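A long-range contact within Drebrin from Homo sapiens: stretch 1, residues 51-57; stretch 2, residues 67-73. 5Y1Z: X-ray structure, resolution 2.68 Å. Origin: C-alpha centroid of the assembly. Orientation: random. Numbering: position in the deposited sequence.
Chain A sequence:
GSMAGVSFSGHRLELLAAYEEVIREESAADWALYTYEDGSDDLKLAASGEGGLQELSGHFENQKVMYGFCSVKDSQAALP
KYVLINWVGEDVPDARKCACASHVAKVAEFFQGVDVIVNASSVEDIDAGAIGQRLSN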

# COMPACT_ATOMS: atom_id res chain seq x y z
N GLY A 51 -15.04 13.33 -26.41
CA GLY A 51 -14.11 14.32 -26.90
C GLY A 51 -12.65 14.06 -26.61
O GLY A 51 -11.83 14.93 -26.88
N GLY A 52 -12.32 12.92 -26.01
CA GLY A 52 -10.91 12.59 -25.80
C GLY A 52 -10.09 13.61 -25.02
O GLY A 52 -10.59 14.48 -24.30
N LEU A 53 -8.77 13.52 -25.26
CA LEU A 53 -7.79 14.31 -24.52
C LEU A 53 -8.09 15.80 -24.61
O LEU A 53 -7.85 16.55 -23.66
CB LEU A 53 -6.41 14.01 -25.06
CG LEU A 53 -5.81 12.67 -24.68
CD1 LEU A 53 -4.54 12.48 -25.48
CD2 LEU A 53 -5.53 12.64 -23.18
N GLN A 54 -8.58 16.24 -25.77
CA GLN A 54 -8.80 17.67 -25.95
C GLN A 54 -9.82 18.18 -24.95
O GLN A 54 -9.62 19.20 -24.29
CB GLN A 54 -9.24 17.96 -27.37
CG GLN A 54 -9.62 19.41 -27.65
CD GLN A 54 -10.65 19.51 -28.77
OE1 GLN A 54 -11.54 18.65 -28.88
NE2 GLN A 54 -10.52 20.53 -29.62
N GLU A 55 -10.92 17.44 -24.81
CA GLU A 55 -11.93 17.82 -23.83
C GLU A 55 -11.43 17.59 -22.42
O GLU A 55 -11.59 18.46 -21.55
CB GLU A 55 -13.21 17.02 -24.09
CG GLU A 55 -14.29 17.19 -23.03
CD GLU A 55 -14.92 18.58 -23.04
OE1 GLU A 55 -15.49 18.98 -22.00
OE2 GLU A 55 -14.88 19.25 -24.09
N LEU A 56 -10.81 16.44 -22.16
CA LEU A 56 -10.41 16.12 -20.80
C LEU A 56 -9.49 17.19 -20.23
O LEU A 56 -9.72 17.67 -19.11
CB LEU A 56 -9.75 14.74 -20.76
CG LEU A 56 -8.92 14.43 -19.50
CD1 LEU A 56 -9.77 14.29 -18.24
CD2 LEU A 56 -8.12 13.18 -19.75
N SER A 57 -8.53 17.68 -21.02
CA SER A 57 -7.62 18.70 -20.50
C SER A 57 -8.36 19.93 -19.96
O SER A 57 -7.80 20.66 -19.13
CB SER A 57 -6.63 19.10 -21.58
OG SER A 57 -7.32 19.13 -22.79
N TYR A 67 -6.62 12.16 -11.60
CA TYR A 67 -6.20 11.06 -12.47
C TYR A 67 -7.15 10.97 -13.66
O TYR A 67 -8.36 10.78 -13.48
CB TYR A 67 -6.15 9.73 -11.69
CG TYR A 67 -5.23 9.81 -10.50
CD1 TYR A 67 -3.85 9.86 -10.68
CD2 TYR A 67 -5.73 9.89 -9.21
CE1 TYR A 67 -2.99 9.96 -9.61
CE2 TYR A 67 -4.86 10.00 -8.12
CZ TYR A 67 -3.49 10.03 -8.33
OH TYR A 67 -2.60 10.14 -7.27
N GLY A 68 -6.60 11.12 -14.86
CA GLY A 68 -7.41 11.09 -16.07
C GLY A 68 -7.25 9.82 -16.86
O GLY A 68 -6.15 9.44 -17.23
N PHE A 69 -8.33 9.10 -17.09
CA PHE A 69 -8.27 7.82 -17.78
C PHE A 69 -8.96 8.02 -19.11
O PHE A 69 -10.19 8.15 -19.17
CB PHE A 69 -8.91 6.70 -16.96
CG PHE A 69 -8.80 5.35 -17.59
CD1 PHE A 69 -7.66 4.58 -17.44
CD2 PHE A 69 -9.85 4.83 -18.36
CE1 PHE A 69 -7.59 3.30 -18.03
CE2 PHE A 69 -9.76 3.57 -18.94
CZ PHE A 69 -8.64 2.81 -18.78
N CYS A 70 -8.17 8.06 -20.17
CA CYS A 70 -8.67 8.37 -21.49
C CYS A 70 -8.33 7.25 -22.47
O CYS A 70 -7.18 6.79 -22.54
CB CYS A 70 -8.10 9.70 -21.96
SG CYS A 70 -8.74 10.24 -23.54
N SER A 71 -9.32 6.83 -23.24
CA SER A 71 -9.17 5.87 -24.31
C SER A 71 -8.82 6.60 -25.60
O SER A 71 -9.44 7.62 -25.92
CB SER A 71 -10.46 5.09 -24.51
OG SER A 71 -10.41 4.37 -25.72
N VAL A 72 -7.85 6.09 -26.34
CA VAL A 72 -7.34 6.75 -27.53
C VAL A 72 -7.26 5.76 -28.68
O VAL A 72 -6.60 4.71 -28.56
CB VAL A 72 -5.95 7.37 -27.27
CG1 VAL A 72 -5.34 7.80 -28.56
CG2 VAL A 72 -6.07 8.54 -26.35
N LYS A 73 -7.91 6.10 -29.80
CA LYS A 73 -7.92 5.26 -31.01
C LYS A 73 -7.12 5.90 -32.14
O LYS A 73 -5.89 5.90 -32.12
CB LYS A 73 -9.34 4.98 -31.49

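A short helix in stretch 1 packs against a strand in stretch 2, and apolar packing holds them together. The two run nearly antiparallel, with 154° between their N-to-C directions. Their axes come within 8.8 Å. No hydrogen bond crosses between the stretches. The contact is small and buries 207 Å², both sides summed. Cys70, Leu56 and Leu53 supply most of it.

Cys70 covers the most surface. It sits in the strand with its CA-to-CB bond pointing toward the helix, and chi1 is t. Cys70 SG is 3.7 Å from Leu53 N and 3.9 Å from Gly52 CA. It also packs against the side chain of Leu53, with Cys70 SG 4.0 Å from Leu53 CG. A cysteine suits this place because it is short and weakly polar. It can lie against backbone and aliphatic carbon alike. The backbones come close here: Gly52 CA and Cys70 CA are 6.4 Å apart.

Gly52 has no side chain and meets the sulfur with its CA. Its phi is positive, at 56°, which by itself favours glycine. The preceding residue, Gly51, does not touch the strand. Its backbone angles also call for glycine, and a CB there would clash with Glu55 CB.

Leu56 lies one turn further along the helix from Gly52. Leu56 N donates to Gly52 O at 2.9 Å, a bond that helps fix the turn. The CA-to-CB bond of Leu56 points toward the strand. With chi1 t and chi2 p, its CD2 methyl reaches two strand residues. Leu56 CD2 is 4.1 Å from Cys70 CB and 4.3 Å from Gly68 CA. A branched aliphatic side chain suits this buried position, where its contacts with the strand are all to carbon.

Gly68 makes room for that methyl. Leu56 CA and Gly68 CA are 7.5 Å apart. A CB on Gly68 would point toward the helix and fall 3.1 Å from Leu56 CD2, which is tight. Glycine leaves the CA itself as the contact surface.

The CA-to-CB bond of Leu53 points sideways to the strand, but the end of the side chain comes nearer. Its chi1 is m and its chi2 is t. Besides meeting the sulfur, it reaches Val72, with Leu53 CD1 4.3 Å from Val72 CG2. This pair extends the apolar contact beyond Cys70. Val72 is partly exposed, and its beta-branched side chain is common in strands.

Alternate strand residues take part. Gly68, Cys70 and Val72 supply the contacts. The CA-to-CB bonds of Phe69 and Ser71, between them, point away. On the helix, Gln54 and Glu55 are out of reach of the strand, and both touch a crystal neighbour. Ser57 N also donates to Leu53 O, at 3.0 Å.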